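Local atomic coordinates of Ent-copalyl diphosphate synthase (Streptomyces platensis, PDB entry 5BP8), a protein that belongs to the terpene cyclases and has a mainly helical fold related to that of squalene-hopene cyclase. Residues L16-V20 and Y278-L284; A428-L433 and M455-L459. One frame throughout, in Å; residues are numbered along the deposited sequence.

Contact 1. Residues L16-V20 and Y278-L284; sequences LAATV and YEAPAAL
The last turn of the N-terminal helix 7-20 packs against the loop and first turn of helix 282-291, with Leu16 and Val20, one turn apart, meeting Pro281 and Leu284. Pro281, at the N-cap position of the later helix, presents its ring to both: its CD lies 3.7 Å from Leu16 CB, and its CB lies 3.6 Å from Val20 CG2. The two methyl branches of Leu16 go different ways. CD1 approaches the Tyr278 ring obliquely, 3.5 Å from Tyr278 CD1, while CD2 turns to Leu284 CD1 at 3.8 Å.

In relatives of squalene-hopene cyclase, helices pack in inner and outer rings to form alpha-alpha barrels; here the first helix of the chain meets a loop-to-helix junction more than 250 residues later. Helix 260-274 lies against both segments, its Leu271 touching Leu16 and Tyr278.

Val20 has CG1 anti to the backbone N (chi1 166°), which places CG2 beside that N and against Leu284 CD2, 3.6 Å away; CG1 itself comes only to 4.2 Å from Ala283 CB. Thr19 adds a looser touch, its CG2 4.1 Å from Leu284 CD2, while its OG1 bonds to Leu15 O within its own helix. The Tyr278 hydroxyl is likewise engaged elsewhere, hydrogen-bonded to NE2 of His320, so its ring enters this apolar patch with its polar end already paired.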
loop_
_atom_site.group_PDB
_atom_site.type_symbol
_atom_site.label_atom_id
_atom_site.label_comp_id
_atom_site.label_asym_id
_atom_site.label_seq_id
_atom_site.Cartn_x
_atom_site.Cartn_y
_atom_site.Cartn_z
ATOM N N LEU A 16 -7.632 -14.722 -13.135
ATOM C CA LEU A 16 -7.206 -15.777 -12.210
ATOM C C LEU A 16 -5.930 -16.435 -12.701
ATOM O O LEU A 16 -4.990 -16.676 -11.930
ATOM C CB LEU A 16 -8.328 -16.784 -11.988
ATOM C CG LEU A 16 -9.511 -16.252 -11.164
ATOM C CD1 LEU A 16 -10.696 -17.189 -11.289
ATOM C CD2 LEU A 16 -9.120 -16.078 -9.700
ATOM N N ALA A 17 -5.863 -16.701 -13.995
ATOM C CA ALA A 17 -4.712 -17.360 -14.569
ATOM C C ALA A 17 -3.463 -16.481 -14.476
ATOM O O ALA A 17 -2.365 -16.978 -14.206
ATOM C CB ALA A 17 -4.975 -17.753 -16.019
ATOM N N ALA A 18 -3.632 -15.190 -14.727
ATOM C CA ALA A 18 -2.500 -14.273 -14.682
ATOM C C ALA A 18 -1.979 -14.163 -13.248
ATOM O O ALA A 18 -0.771 -14.108 -13.041
ATOM C CB ALA A 18 -2.878 -12.913 -15.213
ATOM N N THR A 19 -2.896 -14.150 -12.288
ATOM C CA THR A 19 -2.539 -14.125 -10.891
ATOM C C THR A 19 -1.772 -15.377 -10.481
ATOM O O THR A 19 -0.725 -15.301 -9.821
ATOM C CB THR A 19 -3.784 -13.909 -10.021
ATOM O OG1 THR A 19 -4.481 -12.732 -10.478
ATOM C CG2 THR A 19 -3.386 -13.740 -8.569
ATOM N N VAL A 20 -2.244 -16.548 -10.918
ATOM C CA VAL A 20 -1.510 -17.778 -10.679
ATOM C C VAL A 20 -0.076 -17.691 -11.208
ATOM O O VAL A 20 0.863 -18.159 -10.575
ATOM C CB VAL A 20 -2.225 -18.998 -11.340
ATOM C CG1 VAL A 20 -1.304 -20.197 -11.393
ATOM C CG2 VAL A 20 -3.486 -19.330 -10.571
ATOM N N TYR A 278 -16.859 -18.847 -12.373
ATOM C CA TYR A 278 -15.491 -19.220 -12.664
ATOM C C TYR A 278 -15.150 -20.335 -11.722
ATOM O O TYR A 278 -15.870 -20.580 -10.740
ATOM C CB TYR A 278 -14.523 -18.054 -12.406
ATOM C CG TYR A 278 -14.602 -17.565 -10.995
ATOM C CD1 TYR A 278 -13.789 -18.108 -9.993
ATOM C CD2 TYR A 278 -15.506 -16.580 -10.646
ATOM C CE1 TYR A 278 -13.875 -17.664 -8.688
ATOM C CE2 TYR A 278 -15.599 -16.128 -9.349
ATOM C CZ TYR A 278 -14.794 -16.678 -8.375
ATOM O OH TYR A 278 -14.918 -16.209 -7.095
ATOM N N GLU A 279 -14.047 -21.002 -12.028
ATOM C CA GLU A 279 -13.435 -21.953 -11.129
ATOM C C GLU A 279 -12.118 -21.341 -10.615
ATOM O O GLU A 279 -11.206 -21.039 -11.407
ATOM C CB GLU A 279 -13.202 -23.257 -11.887
ATOM C CG GLU A 279 -12.521 -24.353 -11.090
ATOM C CD GLU A 279 -13.381 -24.909 -9.973
ATOM O OE1 GLU A 279 -14.612 -24.676 -9.965
ATOM O OE2 GLU A 279 -12.816 -25.608 -9.104
ATOM N N ALA A 280 -12.012 -21.147 -9.302
ATOM C CA ALA A 280 -10.749 -20.702 -8.701
ATOM C C ALA A 280 -9.693 -21.758 -8.961
ATOM O O ALA A 280 -9.917 -22.950 -8.667
ATOM C CB ALA A 280 -10.887 -20.473 -7.207
ATOM N N PRO A 281 -8.557 -21.348 -9.552
ATOM C CA PRO A 281 -7.488 -22.308 -9.711
ATOM C C PRO A 281 -7.034 -22.803 -8.340
ATOM O O PRO A 281 -6.850 -22.008 -7.403
ATOM C CB PRO A 281 -6.375 -21.498 -10.400
ATOM C CG PRO A 281 -7.080 -20.384 -11.082
ATOM C CD PRO A 281 -8.229 -20.049 -10.186
ATOM N N ALA A 282 -6.874 -24.117 -8.230
ATOM C CA ALA A 282 -6.418 -24.734 -6.997
ATOM C C ALA A 282 -5.120 -24.126 -6.493
ATOM O O ALA A 282 -4.908 -24.069 -5.292
ATOM C CB ALA A 282 -6.235 -26.231 -7.206
ATOM N N ALA A 283 -4.239 -23.715 -7.406
ATOM C CA ALA A 283 -2.954 -23.168 -7.029
ATOM C C ALA A 283 -3.103 -21.934 -6.137
ATOM O O ALA A 283 -2.271 -21.737 -5.253
ATOM C CB ALA A 283 -2.102 -22.832 -8.260
ATOM N N LEU A 284 -4.134 -21.111 -6.350
ATOM C CA LEU A 284 -4.307 -19.924 -5.499
ATOM C C LEU A 284 -4.713 -20.353 -4.107
ATOM O O LEU A 284 -4.187 -19.844 -3.122
ATOM C CB LEU A 284 -5.349 -18.945 -6.041
ATOM C CG LEU A 284 -5.006 -18.274 -7.368
ATOM C CD1 LEU A 284 -6.053 -17.228 -7.688
ATOM C CD2 LEU A 284 -3.606 -17.677 -7.357
#

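Contact 2. Residues A428-L433 and M455-L459; sequences AAAWAL and MVQLL
The indole of Trp431 meets Met455, modelled as selenomethionine, in an oblique Met-aromatic contact. Met455 SE is 4.0 Å from Trp431 CZ3 and 5.2 Å from the centroid of the six-membered ring, 69° off its normal, and the two side chains cross at about a right angle. The Tyr403 ring also meets the indole, from helix 402-416, and Asp391 and Ser393 touch it from a loop. With CG anti to the backbone N (chi1 177°), Trp431 carries its six-membered ring toward the facing helix. The bent chain of Met455 also brings SE to 3.6 Å from Ala432 CB.

One turn on, Leu459 CD2 settles among three side chains of helix 422-435: it lies 4.1 Å from Ala432 CB, 4.2 Å from Ala429 CB and equally far from Leu433 CD2. Leu458 CD2 extends the patch toward Ala428. Trp442 touches both Met455 and Leu459, and its NE1 hydrogen-bonds to Ala432 O.

Alanines of 428-433, flanked by Trp431 and Leu433, receive the longer side chains of 455-459; the two axes approach to 10.1 Å and cross at -137°, a roughly antiparallel helix pairing of the kind that builds the alpha-alpha barrel of squalene-hopene cyclase relatives.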
loop_
_atom_site.group_PDB
_atom_site.type_symbol
_atom_site.label_atom_id
_atom_site.label_comp_id
_atom_site.label_asym_id
_atom_site.label_seq_id
_atom_site.Cartn_x
_atom_site.Cartn_y
_atom_site.Cartn_z
ATOM N N ALA A 428 -24.041 5.715 3.709
ATOM C CA ALA A 428 -22.859 5.503 2.833
ATOM C C ALA A 428 -23.222 5.625 1.344
ATOM O O ALA A 428 -22.504 6.275 0.549
ATOM C CB ALA A 428 -22.210 4.161 3.118
ATOM N N ALA A 429 -24.327 5.021 0.938
ATOM C CA ALA A 429 -24.787 5.121 -0.454
ATOM C C ALA A 429 -25.182 6.564 -0.814
ATOM O O ALA A 429 -24.927 7.023 -1.926
ATOM C CB ALA A 429 -25.954 4.163 -0.713
ATOM N N ALA A 430 -25.783 7.281 0.132
ATOM C CA ALA A 430 -26.077 8.690 -0.058
ATOM C C ALA A 430 -24.790 9.507 -0.287
ATOM O O ALA A 430 -24.765 10.415 -1.125
ATOM C CB ALA A 430 -26.836 9.238 1.130
ATOM N N TRP A 431 -23.762 9.201 0.499
ATOM C CA TRP A 431 -22.456 9.851 0.364
ATOM C C TRP A 431 -21.838 9.558 -0.995
ATOM O O TRP A 431 -21.255 10.445 -1.649
ATOM C CB TRP A 431 -21.545 9.409 1.506
ATOM C CG TRP A 431 -20.164 9.948 1.444
ATOM C CD1 TRP A 431 -19.746 11.166 1.870
ATOM C CD2 TRP A 431 -19.007 9.281 0.933
ATOM N NE1 TRP A 431 -18.383 11.302 1.680
ATOM C CE2 TRP A 431 -17.910 10.169 1.087
ATOM C CE3 TRP A 431 -18.784 8.030 0.366
ATOM C CZ2 TRP A 431 -16.610 9.831 0.699
ATOM C CZ3 TRP A 431 -17.489 7.696 -0.017
ATOM C CH2 TRP A 431 -16.426 8.592 0.159
ATOM N N ALA A 432 -21.980 8.324 -1.445
ATOM C CA ALA A 432 -21.551 7.978 -2.777
ATOM C C ALA A 432 -22.239 8.823 -3.835
ATOM O O ALA A 432 -21.588 9.357 -4.716
ATOM C CB ALA A 432 -21.744 6.489 -3.052
ATOM N N LEU A 433 -23.561 8.993 -3.754
ATOM C CA LEU A 433 -24.248 9.747 -4.788
ATOM C C LEU A 433 -23.786 11.200 -4.758
ATOM O O LEU A 433 -23.631 11.843 -5.793
ATOM C CB LEU A 433 -25.778 9.682 -4.586
ATOM C CG LEU A 433 -26.427 8.309 -4.679
ATOM C CD1 LEU A 433 -27.915 8.398 -4.383
ATOM C CD2 LEU A 433 -26.211 7.716 -6.055
HETATM N N MSE A 455 -17.110 2.399 -5.581
HETATM C CA MSE A 455 -18.442 2.993 -5.470
HETATM C C MSE A 455 -19.471 2.264 -6.289
HETATM O O MSE A 455 -20.625 2.108 -5.842
HETATM C CB MSE A 455 -18.399 4.486 -5.807
HETATM C CG MSE A 455 -17.627 5.234 -4.723
HETATM SE SE MSE A 455 -18.397 5.138 -2.922
HETATM C CE MSE A 455 -17.356 3.687 -2.152
ATOM N N VAL A 456 -19.117 1.815 -7.480
ATOM C CA VAL A 456 -20.061 1.031 -8.282
ATOM C C VAL A 456 -20.457 -0.255 -7.522
ATOM O O VAL A 456 -21.666 -0.592 -7.428
ATOM C CB VAL A 456 -19.499 0.717 -9.683
ATOM C CG1 VAL A 456 -20.313 -0.359 -10.379
ATOM C CG2 VAL A 456 -19.455 1.983 -10.519
ATOM N N GLN A 457 -19.468 -0.936 -6.951
ATOM C CA GLN A 457 -19.727 -2.124 -6.130
ATOM C C GLN A 457 -20.623 -1.829 -4.945
ATOM O O GLN A 457 -21.579 -2.574 -4.702
ATOM C CB GLN A 457 -18.450 -2.722 -5.575
ATOM C CG GLN A 457 -17.575 -3.378 -6.609
ATOM C CD GLN A 457 -16.395 -4.082 -5.974
ATOM O OE1 GLN A 457 -16.561 -4.860 -5.020
ATOM N NE2 GLN A 457 -15.196 -3.823 -6.505
ATOM N N LEU A 458 -20.313 -0.760 -4.206
ATOM C CA LEU A 458 -21.112 -0.356 -3.056
ATOM C C LEU A 458 -22.561 -0.165 -3.463
ATOM O O LEU A 458 -23.473 -0.704 -2.816
ATOM C CB LEU A 458 -20.573 0.934 -2.430
ATOM C CG LEU A 458 -21.348 1.527 -1.248
ATOM C CD1 LEU A 458 -21.655 0.486 -0.191
ATOM C CD2 LEU A 458 -20.596 2.693 -0.612
ATOM N N LEU A 459 -22.782 0.625 -4.521
ATOM C CA LEU A 459 -24.137 0.951 -4.954
ATOM C C LEU A 459 -24.907 -0.275 -5.438
ATOM O O LEU A 459 -26.081 -0.457 -5.070
ATOM C CB LEU A 459 -24.114 2.021 -6.045
ATOM C CG LEU A 459 -23.650 3.420 -5.618
ATOM C CD1 LEU A 459 -23.471 4.311 -6.840
ATOM C CD2 LEU A 459 -24.618 4.064 -4.641
#

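Overall arrangement
Contacts 1 and 2 share no helix and do not touch: their centres lie 29 Å apart and their nearest atoms about 12 Å. Contact 2 is the more fully buried, although both centres lie about 23 Å from that of the chain; most of its touching residues are enclosed, and helices 402-416 and 469-484 pack against them. Contact 1 is partly open, with buried Leu16, Thr19 and Leu284 beside exposed Ala283. Both are apolar and have no hydrogen bond between their segments, but they differ in span and shape. Contact 1 joins a helix end to a proline-bearing helix start far along the chain, whereas contact 2 pairs the C-terminal halves of two consecutive helices and adds a selenium-aromatic contact.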